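Local coordinates for protein pilin (Clostridioides difficile, PDB 6T8S) that serves as the major type IV pilin PilA1, the subunit that probably polymerises into the pilus fibre on the cell surface, at residues 14-19 / 64-69; 71-76 / 111-116; 76-81 / 134-139; 90-95 / 126-131. All blocks are in the same frame, centred on the assembly; numbering follows the deposited sequence.

Contact 1: residues 14-19 / 64-69; sequences AKVASV and ADIGGK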
loop_
_atom_site.group_PDB
_atom_site.type_symbol
_atom_site.label_atom_id
_atom_site.label_comp_id
_atom_site.label_asym_id
_atom_site.label_seq_id
_atom_site.Cartn_x
_atom_site.Cartn_y
_atom_site.Cartn_z
ATOM N N ALA A 14 -14.008 3.599 8.110
ATOM C CA ALA A 14 -14.271 3.888 6.680
ATOM C C ALA A 14 -12.976 4.339 5.986
ATOM O O ALA A 14 -12.754 3.963 4.830
ATOM C CB ALA A 14 -15.382 4.908 6.550
ATOM N N LYS A 15 -12.086 5.062 6.677
ATOM C CA LYS A 15 -10.772 5.443 6.078
ATOM C C LYS A 15 -9.971 4.177 5.740
ATOM O O LYS A 15 -9.352 4.114 4.659
ATOM C CB LYS A 15 -9.993 6.331 7.047
ATOM C CG LYS A 15 -10.569 7.725 7.193
ATOM C CD LYS A 15 -9.804 8.583 8.161
ATOM C CE LYS A 15 -10.154 10.045 8.009
ATOM N NZ LYS A 15 -9.584 10.834 9.120
ATOM N N VAL A 16 -9.960 3.209 6.652
ATOM C CA VAL A 16 -9.310 1.885 6.420
ATOM C C VAL A 16 -9.972 1.210 5.210
ATOM O O VAL A 16 -9.245 0.707 4.336
ATOM C CB VAL A 16 -9.358 1.025 7.697
ATOM C CG1 VAL A 16 -9.141 -0.449 7.421
ATOM C CG2 VAL A 16 -8.348 1.540 8.716
ATOM N N ALA A 17 -11.304 1.196 5.132
ATOM C CA ALA A 17 -12.015 0.543 4.005
ATOM C C ALA A 17 -11.611 1.218 2.690
ATOM O O ALA A 17 -11.453 0.521 1.679
ATOM C CB ALA A 17 -13.508 0.583 4.219
ATOM N N SER A 18 -11.459 2.545 2.675
ATOM C CA SER A 18 -11.027 3.323 1.489
ATOM C C SER A 18 -9.649 2.862 0.993
ATOM O O SER A 18 -9.470 2.679 -0.220
ATOM C CB SER A 18 -11.071 4.793 1.781
ATOM O OG SER A 18 -10.773 5.528 0.620
ATOM N N VAL A 19 -8.706 2.633 1.897
ATOM C CA VAL A 19 -7.370 2.096 1.528
ATOM C C VAL A 19 -7.529 0.689 0.942
ATOM O O VAL A 19 -6.889 0.381 -0.082
ATOM C CB VAL A 19 -6.417 2.118 2.733
ATOM C CG1 VAL A 19 -5.109 1.414 2.407
ATOM C CG2 VAL A 19 -6.188 3.551 3.194
ATOM N N ALA A 64 -3.830 8.082 0.283
ATOM C CA ALA A 64 -4.625 7.188 1.148
ATOM C C ALA A 64 -5.450 8.037 2.120
ATOM O O ALA A 64 -4.963 9.081 2.576
ATOM C CB ALA A 64 -3.710 6.231 1.856
ATOM N N ASP A 65 -6.658 7.592 2.470
ATOM C CA ASP A 65 -7.522 8.296 3.457
ATOM C C ASP A 65 -6.916 8.232 4.870
ATOM O O ASP A 65 -7.324 9.043 5.717
ATOM C CB ASP A 65 -8.943 7.743 3.414
ATOM C CG ASP A 65 -9.795 8.329 2.301
ATOM O OD1 ASP A 65 -9.268 9.118 1.499
ATOM O OD2 ASP A 65 -10.998 8.038 2.286
ATOM N N ILE A 66 -5.955 7.339 5.121
ATOM C CA ILE A 66 -5.239 7.228 6.432
ATOM C C ILE A 66 -3.996 8.134 6.430
ATOM O O ILE A 66 -3.293 8.159 7.458
ATOM C CB ILE A 66 -4.883 5.763 6.754
ATOM C CG1 ILE A 66 -3.980 5.144 5.682
ATOM C CG2 ILE A 66 -6.150 4.950 7.000
ATOM C CD1 ILE A 66 -3.558 3.721 5.953
ATOM N N GLY A 67 -3.759 8.866 5.344
ATOM C CA GLY A 67 -2.572 9.726 5.143
ATOM C C GLY A 67 -1.584 9.095 4.180
ATOM O O GLY A 67 -1.493 7.850 4.152
ATOM N N GLY A 68 -0.858 9.910 3.407
ATOM C CA GLY A 68 0.320 9.450 2.651
ATOM C C GLY A 68 0.043 9.241 1.173
ATOM O O GLY A 68 -1.043 8.729 0.807
ATOM N N LYS A 69 0.985 9.643 0.325
ATOM C CA LYS A 69 0.896 9.424 -1.142
ATOM C C LYS A 69 1.217 7.961 -1.455
ATOM O O LYS A 69 2.033 7.343 -0.752
ATOM C CB LYS A 69 1.877 10.326 -1.890
ATOM C CG LYS A 69 1.445 11.779 -2.020
ATOM C CD LYS A 69 2.481 12.632 -2.716
ATOM C CE LYS A 69 2.318 14.108 -2.423
ATOM N NZ LYS A 69 3.218 14.922 -3.272
HETATM O O HOH W 1 -7.981 5.796 0.554
#
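The carboxylate of Asp65 presents one flat face to Ser18. Both CB and OG of Ser18 lie over that face, with OG nearly 3 Å from the carboxylate plane. Helix 9-37 here meets the type I beta turn Ala64-Gly67. This packing of a long N-terminal helix against the rest of the domain is in keeping with the type IV pilin fold. Ser18 OG is 3.0 Å from Asp65 OD2, a weak hydrogen bond, and not a settled one, because the same proton has another acceptor within reach. OG sits anti to the backbone N (chi1 -175°), which carries it out to the turn. The aliphatic part of Lys15 crosses Asp65 at about a right angle. Its CD touches Asp65 O at 3.5 Å, and the chain then runs away from the turn. The inner half is apolar. Val19 CG2 lies 3.7 Å from Ile66 CG1 and also meets Ile66 CD1 and Ala64 CB. Val16 packs more loosely on Ile66 CG2 and also reaches Leu100 of helix 94-104. Ile66 continues onto Val90 and Leu92 of strand 90-92. A water joins the polar side: it accepts from Asp65 N at 2.9 Å and hydrogen bonds to Ser18 OG at 2.8 Å.

Contact 2: residues 71-76 / 111-116; sequences KLIKVG and TSVTAD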
loop_
_atom_site.group_PDB
_atom_site.type_symbol
_atom_site.label_atom_id
_atom_site.label_comp_id
_atom_site.label_asym_id
_atom_site.label_seq_id
_atom_site.Cartn_x
_atom_site.Cartn_y
_atom_site.Cartn_z
ATOM N N LYS A 71 2.890 4.985 -3.878
ATOM C CA LYS A 71 3.836 4.647 -4.975
ATOM C C LYS A 71 4.046 3.133 -4.997
ATOM O O LYS A 71 3.628 2.460 -4.040
ATOM C CB LYS A 71 5.134 5.461 -4.848
ATOM C CG LYS A 71 6.084 5.075 -3.735
ATOM C CD LYS A 71 7.417 5.868 -3.799
ATOM C CE LYS A 71 8.420 5.306 -4.788
ATOM N NZ LYS A 71 9.668 6.110 -4.897
ATOM N N LEU A 72 4.644 2.627 -6.073
ATOM C CA LEU A 72 4.916 1.188 -6.271
ATOM C C LEU A 72 6.425 0.968 -6.202
ATOM O O LEU A 72 7.148 1.694 -6.922
ATOM C CB LEU A 72 4.370 0.753 -7.633
ATOM C CG LEU A 72 2.849 0.767 -7.765
ATOM C CD1 LEU A 72 2.441 0.457 -9.191
ATOM C CD2 LEU A 72 2.216 -0.221 -6.813
ATOM N N ILE A 73 6.850 0.019 -5.371
ATOM C CA ILE A 73 8.276 -0.364 -5.198
ATOM C C ILE A 73 8.421 -1.881 -5.329
ATOM O O ILE A 73 7.465 -2.644 -5.041
ATOM C CB ILE A 73 8.851 0.159 -3.870
ATOM C CG1 ILE A 73 8.222 -0.524 -2.654
ATOM C CG2 ILE A 73 8.755 1.685 -3.827
ATOM C CD1 ILE A 73 8.843 -0.139 -1.323
ATOM N N LYS A 74 9.617 -2.307 -5.708
ATOM C CA LYS A 74 9.982 -3.736 -5.717
ATOM C C LYS A 74 10.796 -3.994 -4.450
ATOM O O LYS A 74 11.727 -3.207 -4.164
ATOM C CB LYS A 74 10.697 -4.070 -7.028
ATOM C CG LYS A 74 11.104 -5.526 -7.167
ATOM C CD LYS A 74 11.345 -5.949 -8.594
ATOM C CE LYS A 74 12.410 -7.020 -8.713
ATOM N NZ LYS A 74 12.880 -7.160 -10.112
ATOM N N VAL A 75 10.403 -4.999 -3.680
ATOM C CA VAL A 75 11.126 -5.465 -2.463
ATOM C C VAL A 75 11.460 -6.939 -2.694
ATOM O O VAL A 75 10.537 -7.748 -2.687
ATOM C CB VAL A 75 10.304 -5.242 -1.183
ATOM C CG1 VAL A 75 11.087 -5.649 0.058
ATOM C CG2 VAL A 75 9.841 -3.796 -1.063
ATOM N N GLY A 76 12.731 -7.254 -2.961
ATOM C CA GLY A 76 13.130 -8.579 -3.475
ATOM C C GLY A 76 12.362 -8.925 -4.740
ATOM O O GLY A 76 12.489 -8.183 -5.731
ATOM N N THR A 111 5.498 -2.350 8.512
ATOM C CA THR A 111 5.838 -0.984 8.995
ATOM C C THR A 111 7.266 -0.593 8.585
ATOM O O THR A 111 7.622 0.584 8.778
ATOM C CB THR A 111 5.610 -0.884 10.506
ATOM O OG1 THR A 111 6.392 -1.877 11.165
ATOM C CG2 THR A 111 4.155 -1.077 10.876
ATOM N N SER A 112 8.064 -1.518 8.042
ATOM C CA SER A 112 9.424 -1.220 7.514
ATOM C C SER A 112 9.799 -2.187 6.389
ATOM O O SER A 112 9.289 -3.324 6.361
ATOM C CB SER A 112 10.463 -1.266 8.616
ATOM O OG SER A 112 10.650 -2.600 9.059
ATOM N N VAL A 113 10.686 -1.737 5.508
ATOM C CA VAL A 113 11.321 -2.562 4.445
ATOM C C VAL A 113 12.753 -2.063 4.275
ATOM O O VAL A 113 13.015 -0.886 4.599
ATOM C CB VAL A 113 10.557 -2.483 3.109
ATOM C CG1 VAL A 113 9.137 -3.016 3.232
ATOM C CG2 VAL A 113 10.553 -1.071 2.541
ATOM N N THR A 114 13.631 -2.942 3.799
ATOM C CA THR A 114 14.877 -2.591 3.070
ATOM C C THR A 114 14.613 -2.887 1.583
ATOM O O THR A 114 13.471 -3.300 1.265
ATOM C CB THR A 114 16.075 -3.305 3.710
ATOM O OG1 THR A 114 15.979 -4.697 3.415
ATOM C CG2 THR A 114 16.133 -3.090 5.207
ATOM N N ALA A 115 15.598 -2.677 0.699
ATOM C CA ALA A 115 15.480 -2.935 -0.760
ATOM C C ALA A 115 15.316 -4.442 -1.014
ATOM O O ALA A 115 14.777 -4.817 -2.083
ATOM C CB ALA A 115 16.681 -2.376 -1.489
ATOM N N ASP A 116 15.756 -5.274 -0.064
ATOM C CA ASP A 116 15.762 -6.755 -0.190
ATOM C C ASP A 116 14.612 -7.387 0.602
ATOM O O ASP A 116 14.085 -8.392 0.111
ATOM C CB ASP A 116 17.096 -7.341 0.284
ATOM C CG ASP A 116 18.260 -7.062 -0.654
ATOM O OD1 ASP A 116 18.031 -7.020 -1.882
ATOM O OD2 ASP A 116 19.389 -6.891 -0.147
#
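Val75 comes closer to the loop 111-116 than any other side chain of 71-76. From CB it splits into two methyls with different neighbours. CG1 stands anti to the backbone N (chi1 -177°) and meets loop backbone, 3.6 Å from Thr114 O and 4.0 Å from Asp116 C. CG2 lies beside the backbone N and looks to Val113, with its nearest approach there 4.4 Å to Val113 CG1. The other methyl of that residue, Val113 CG2, meets Ile73 CD1 at 4.3 Å. These are loose apolar touches on the surface of the domain. One polar link adds to them. Gly76 N donates to Ala115 O at 3.3 Å, a weak hydrogen bond although it is nearly straight (168°). The loop end it reaches is poorly ordered at Ala115 and Asp116, so this part of the contact is probably mobile. Gly76 has a positive phi (55°) and starts the short turn of the beta hairpin made by strands 70-75 and 78-83. The loop thus lies against the turn end of that hairpin. Val75 and Ile73 also touch Val80 of the partner strand, and Ile73 and Val113 both rest on Tyr134 of strand 128-138.

Contact 3: residues 76-81 / 134-139; sequences GNKLVL and YIVLID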
loop_
_atom_site.group_PDB
_atom_site.type_symbol
_atom_site.label_atom_id
_atom_site.label_comp_id
_atom_site.label_asym_id
_atom_site.label_seq_id
_atom_site.Cartn_x
_atom_site.Cartn_y
_atom_site.Cartn_z
ATOM N N GLY A 76 12.731 -7.254 -2.961
ATOM C CA GLY A 76 13.130 -8.579 -3.475
ATOM C C GLY A 76 12.362 -8.925 -4.740
ATOM O O GLY A 76 12.489 -8.183 -5.731
ATOM N N ASN A 77 11.569 -9.995 -4.702
ATOM C CA ASN A 77 10.771 -10.502 -5.850
ATOM C C ASN A 77 9.339 -9.944 -5.793
ATOM O O ASN A 77 8.571 -10.223 -6.730
ATOM C CB ASN A 77 10.751 -12.036 -5.881
ATOM C CG ASN A 77 10.252 -12.655 -4.588
ATOM O OD1 ASN A 77 10.612 -12.208 -3.498
ATOM N ND2 ASN A 77 9.419 -13.680 -4.690
ATOM N N LYS A 78 8.989 -9.172 -4.755
ATOM C CA LYS A 78 7.587 -8.747 -4.486
ATOM C C LYS A 78 7.326 -7.338 -5.022
ATOM O O LYS A 78 8.216 -6.474 -4.907
ATOM C CB LYS A 78 7.312 -8.816 -2.982
ATOM C CG LYS A 78 7.340 -10.228 -2.408
ATOM C CD LYS A 78 7.049 -10.258 -0.935
ATOM C CE LYS A 78 7.234 -11.622 -0.300
ATOM N NZ LYS A 78 8.619 -12.111 -0.487
ATOM N N LEU A 79 6.119 -7.109 -5.543
ATOM C CA LEU A 79 5.562 -5.751 -5.770
ATOM C C LEU A 79 4.866 -5.289 -4.495
ATOM O O LEU A 79 4.020 -6.040 -3.972
ATOM C CB LEU A 79 4.563 -5.741 -6.928
ATOM C CG LEU A 79 3.927 -4.378 -7.186
ATOM C CD1 LEU A 79 4.983 -3.356 -7.576
ATOM C CD2 LEU A 79 2.849 -4.461 -8.251
ATOM N N VAL A 80 5.186 -4.073 -4.048
ATOM C CA VAL A 80 4.700 -3.515 -2.758
ATOM C C VAL A 80 4.065 -2.150 -3.028
ATOM O O VAL A 80 4.661 -1.315 -3.748
ATOM C CB VAL A 80 5.849 -3.428 -1.735
ATOM C CG1 VAL A 80 5.432 -2.703 -0.467
ATOM C CG2 VAL A 80 6.397 -4.812 -1.416
ATOM N N LEU A 81 2.886 -1.930 -2.458
ATOM C CA LEU A 81 2.244 -0.606 -2.427
ATOM C C LEU A 81 2.801 0.128 -1.202
ATOM O O LEU A 81 2.570 -0.318 -0.066
ATOM C CB LEU A 81 0.723 -0.772 -2.348
ATOM C CG LEU A 81 -0.065 0.531 -2.274
ATOM C CD1 LEU A 81 0.093 1.348 -3.547
ATOM C CD2 LEU A 81 -1.538 0.253 -1.973
ATOM N N TYR A 134 3.574 -0.256 4.175
ATOM C CA TYR A 134 3.838 -1.100 2.996
ATOM C C TYR A 134 2.818 -2.243 2.944
ATOM O O TYR A 134 2.623 -2.912 3.965
ATOM C CB TYR A 134 5.270 -1.626 3.079
ATOM C CG TYR A 134 6.309 -0.540 3.132
ATOM C CD1 TYR A 134 6.782 0.059 1.975
ATOM C CD2 TYR A 134 6.777 -0.076 4.350
ATOM C CE1 TYR A 134 7.750 1.053 2.024
ATOM C CE2 TYR A 134 7.731 0.928 4.419
ATOM C CZ TYR A 134 8.224 1.484 3.253
ATOM O OH TYR A 134 9.155 2.488 3.320
ATOM N N ILE A 135 2.192 -2.457 1.783
ATOM C CA ILE A 135 1.262 -3.610 1.575
ATOM C C ILE A 135 1.695 -4.381 0.326
ATOM O O ILE A 135 1.690 -3.817 -0.781
ATOM C CB ILE A 135 -0.223 -3.197 1.504
ATOM C CG1 ILE A 135 -0.621 -2.217 2.613
ATOM C CG2 ILE A 135 -1.084 -4.454 1.545
ATOM C CD1 ILE A 135 -2.073 -1.775 2.572
ATOM N N VAL A 136 2.030 -5.655 0.501
ATOM C CA VAL A 136 2.415 -6.533 -0.640
ATOM C C VAL A 136 1.218 -6.638 -1.596
ATOM O O VAL A 136 0.114 -6.990 -1.115
ATOM C CB VAL A 136 2.854 -7.920 -0.157
ATOM C CG1 VAL A 136 3.115 -8.854 -1.325
ATOM C CG2 VAL A 136 4.087 -7.822 0.732
ATOM N N LEU A 137 1.433 -6.354 -2.882
ATOM C CA LEU A 137 0.404 -6.508 -3.960
ATOM C C LEU A 137 0.566 -7.857 -4.669
ATOM O O LEU A 137 -0.455 -8.552 -4.876
ATOM C CB LEU A 137 0.575 -5.394 -4.988
ATOM C CG LEU A 137 0.136 -4.005 -4.552
ATOM C CD1 LEU A 137 0.567 -2.972 -5.585
ATOM C CD2 LEU A 137 -1.369 -3.955 -4.360
ATOM N N ILE A 138 1.797 -8.181 -5.058
ATOM C CA ILE A 138 2.123 -9.393 -5.865
ATOM C C ILE A 138 3.275 -10.109 -5.169
ATOM O O ILE A 138 4.349 -9.518 -5.041
ATOM C CB ILE A 138 2.440 -9.050 -7.336
ATOM C CG1 ILE A 138 1.324 -8.222 -7.986
ATOM C CG2 ILE A 138 2.738 -10.331 -8.112
ATOM C CD1 ILE A 138 1.577 -7.811 -9.422
ATOM N N ASP A 139 3.005 -11.337 -4.728
ATOM C CA ASP A 139 3.937 -12.257 -4.031
ATOM C C ASP A 139 4.322 -13.362 -5.021
ATOM O O ASP A 139 3.437 -14.175 -5.335
ATOM C CB ASP A 139 3.240 -12.814 -2.782
ATOM C CG ASP A 139 4.175 -13.202 -1.651
ATOM O OD1 ASP A 139 5.129 -13.967 -1.912
ATOM O OD2 ASP A 139 3.939 -12.734 -0.520
#
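Leu79 meets two side chains of the partner strand, Leu137 and Ile138, and crosses each of them obliquely. Leu79 CD2 does the touching in both cases, 3.8 Å from Leu137 CD1 and 3.8 Å from Ile138 CD1. Leu137 CD1 also reaches Leu81 CB at 3.9 Å. This apolar face is closed by helix 9-37, where Ala30 touches Leu79 and Tyr23 touches Leu137. Val80 points to the other face. Its CG1 packs on Tyr134 CB at 3.7 Å and sits at the edge of the Tyr134 ring, near the ring plane. The backbones form an antiparallel pair within the sheet, broken by a classic beta bulge: Leu137 and Ile138 together oppose Leu79. Leu79 O therefore accepts two bonds from the same face of its carbonyl plane, a short one from Leu137 N (2.8 Å) and a longer, straighter one from Ile138 N (3.3 Å, 171°). Leu79 N in turn donates to Ile138 O at 3.0 Å. Regular pairing holds at Leu81 and Ile135, which exchange two hydrogen bonds. Lys78 and Asp139 lie side by side at the exposed end of the pairing and point the same way. Lys78 NZ stays 4.2 Å from Asp139 OD1, so the two charges are near but form no salt bridge.

Contact 4: residues 90-95 / 126-131; sequences VTLTEA and TKVDNK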
loop_
_atom_site.group_PDB
_atom_site.type_symbol
_atom_site.label_atom_id
_atom_site.label_comp_id
_atom_site.label_asym_id
_atom_site.label_seq_id
_atom_site.Cartn_x
_atom_site.Cartn_y
_atom_site.Cartn_z
ATOM N N VAL A 90 1.234 7.339 7.202
ATOM C CA VAL A 90 -0.147 6.956 7.610
ATOM C C VAL A 90 -0.302 7.189 9.109
ATOM O O VAL A 90 0.715 7.185 9.846
ATOM C CB VAL A 90 -0.474 5.501 7.242
ATOM C CG1 VAL A 90 -0.137 5.200 5.794
ATOM C CG2 VAL A 90 0.177 4.501 8.176
ATOM N N THR A 91 -1.548 7.338 9.549
ATOM C CA THR A 91 -1.911 7.278 10.978
ATOM C C THR A 91 -2.948 6.163 11.163
ATOM O O THR A 91 -3.951 6.166 10.431
ATOM C CB THR A 91 -2.356 8.658 11.476
ATOM O OG1 THR A 91 -1.231 9.525 11.324
ATOM C CG2 THR A 91 -2.798 8.640 12.922
ATOM N N LEU A 92 -2.684 5.257 12.101
ATOM C CA LEU A 92 -3.569 4.116 12.449
ATOM C C LEU A 92 -3.703 4.014 13.966
ATOM O O LEU A 92 -2.671 3.900 14.667
ATOM C CB LEU A 92 -3.000 2.814 11.868
ATOM C CG LEU A 92 -2.954 2.734 10.342
ATOM C CD1 LEU A 92 -2.146 1.526 9.884
ATOM C CD2 LEU A 92 -4.366 2.687 9.766
ATOM N N THR A 93 -4.939 4.020 14.450
ATOM C CA THR A 93 -5.289 3.491 15.789
ATOM C C THR A 93 -5.137 1.964 15.781
ATOM O O THR A 93 -5.047 1.367 14.683
ATOM C CB THR A 93 -6.706 3.920 16.169
ATOM O OG1 THR A 93 -7.590 3.195 15.309
ATOM C CG2 THR A 93 -6.910 5.416 16.050
ATOM N N GLU A 94 -5.143 1.341 16.960
ATOM C CA GLU A 94 -5.140 -0.135 17.091
ATOM C C GLU A 94 -6.375 -0.706 16.387
ATOM O O GLU A 94 -6.231 -1.714 15.662
ATOM C CB GLU A 94 -5.113 -0.541 18.564
ATOM C CG GLU A 94 -3.812 -0.173 19.253
ATOM C CD GLU A 94 -3.656 -0.725 20.662
ATOM O OE1 GLU A 94 -4.314 -1.740 20.987
ATOM O OE2 GLU A 94 -2.876 -0.133 21.427
ATOM N N ALA A 95 -7.540 -0.071 16.553
ATOM C CA ALA A 95 -8.806 -0.533 15.933
ATOM C C ALA A 95 -8.679 -0.482 14.401
ATOM O O ALA A 95 -9.186 -1.413 13.732
ATOM C CB ALA A 95 -9.977 0.276 16.431
ATOM N N THR A 126 -1.051 -2.733 16.881
ATOM C CA THR A 126 -0.073 -1.691 16.460
ATOM C C THR A 126 -0.766 -0.334 16.255
ATOM O O THR A 126 -1.801 -0.293 15.581
ATOM C CB THR A 126 0.686 -2.068 15.184
ATOM O OG1 THR A 126 1.271 -3.353 15.370
ATOM C CG2 THR A 126 1.777 -1.070 14.859
ATOM N N LYS A 127 -0.216 0.724 16.858
ATOM C CA LYS A 127 -0.520 2.146 16.557
ATOM C C LYS A 127 0.565 2.656 15.613
ATOM O O LYS A 127 1.756 2.332 15.836
ATOM C CB LYS A 127 -0.530 3.012 17.821
ATOM C CG LYS A 127 -1.630 2.703 18.827
ATOM C CD LYS A 127 -1.983 3.890 19.730
ATOM C CE LYS A 127 -3.309 3.741 20.465
ATOM N NZ LYS A 127 -4.483 3.555 19.560
ATOM N N VAL A 128 0.183 3.415 14.597
ATOM C CA VAL A 128 1.149 4.051 13.660
ATOM C C VAL A 128 0.913 5.553 13.703
ATOM O O VAL A 128 -0.226 5.997 13.457
ATOM C CB VAL A 128 1.042 3.489 12.232
ATOM C CG1 VAL A 128 2.082 4.117 11.332
ATOM C CG2 VAL A 128 1.165 1.965 12.195
ATOM N N ASP A 129 1.956 6.316 14.025
ATOM C CA ASP A 129 1.869 7.792 14.151
ATOM C C ASP A 129 2.720 8.439 13.051
ATOM O O ASP A 129 3.932 8.648 13.272
ATOM C CB ASP A 129 2.293 8.266 15.543
ATOM C CG ASP A 129 2.244 9.778 15.695
ATOM O OD1 ASP A 129 1.682 10.450 14.803
ATOM O OD2 ASP A 129 2.805 10.278 16.692
ATOM N N ASN A 130 2.111 8.719 11.899
ATOM C CA ASN A 130 2.751 9.433 10.763
ATOM C C ASN A 130 3.992 8.667 10.275
ATOM O O ASN A 130 5.093 9.287 10.192
ATOM C CB ASN A 130 3.117 10.870 11.141
ATOM C CG ASN A 130 3.380 11.739 9.933
ATOM O OD1 ASN A 130 2.793 11.534 8.879
ATOM N ND2 ASN A 130 4.265 12.715 10.076
ATOM N N LYS A 131 3.831 7.390 9.909
ATOM C CA LYS A 131 4.933 6.552 9.374
ATOM C C LYS A 131 4.521 5.945 8.027
ATOM O O LYS A 131 3.333 5.627 7.827
ATOM C CB LYS A 131 5.317 5.453 10.366
ATOM C CG LYS A 131 5.719 5.928 11.756
ATOM C CD LYS A 131 6.971 6.785 11.773
ATOM C CE LYS A 131 7.339 7.257 13.168
ATOM N NZ LYS A 131 8.457 8.231 13.133
HETATM O O HOH W 2 -0.332 11.166 13.406
#
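Leu92 and Val128 are joined by two backbone hydrogen bonds. Leu92 N donates to Val128 O and Val128 N to Leu92 O, both at 2.9 Å and both on a carbonyl lone pair. Val90 N bonds to Lys131 O at 2.8 Å, but there the donor stands above the carbonyl plane. Lys131 N returns a bond to Val90 O. The apolar contacts gather on the buried face. Val128 CG1 meets Val90 CG2 at 3.7 Å, while Leu92 runs alongside Val128, with its CD1 next to Val128 CG2. Leu133 and Ile66 carry this packing further. The antiparallel pairing ends in a G1 beta bulge, where Asn130 and Lys131 both oppose Val90. Asn130 takes the positive-phi position of the bulge (59°), and its OD1 accepts from Gly89 N. Polar contacts lie on the exposed side. A water donates to Asp129 OD1 at 2.6 Å and bonds to Thr91 OG1 at 2.8 Å. Glu94 and Lys127 meet through their aliphatic parts, CG to CG at 3.6 Å. Lys127 bends at its last torsion (chi4 -58°), and its NZ remains 4.4 Å from Glu94 OE2, too far for a salt bridge. Thr93 is the N-cap of helix 94-104, and its N donates to Gln96 OE1, consistent with a capping box.

Overall arrangement
The four contacts form two touching pairs. Contacts 1 and 4 have centres about 11 Å apart. Ile66 joins them: its O lies 2.8 Å from Thr91 N, a probable hydrogen bond, and its CD1 packs on Val90 CG1. Contacts 2 and 3 are closer, about 7 Å between centres, and share Gly76 at the hairpin turn. Ile73 O lies 2.9 Å from Val80 N, a probable hydrogen bond that ties strand 70-75 to strand 78-83. Strand 128-138 spans the two pairs: contacts 3 and 4 use different parts of it, and their centres are about 20 Å apart. Along the chain, contact 4 is nested inside the loop that contact 3 closes.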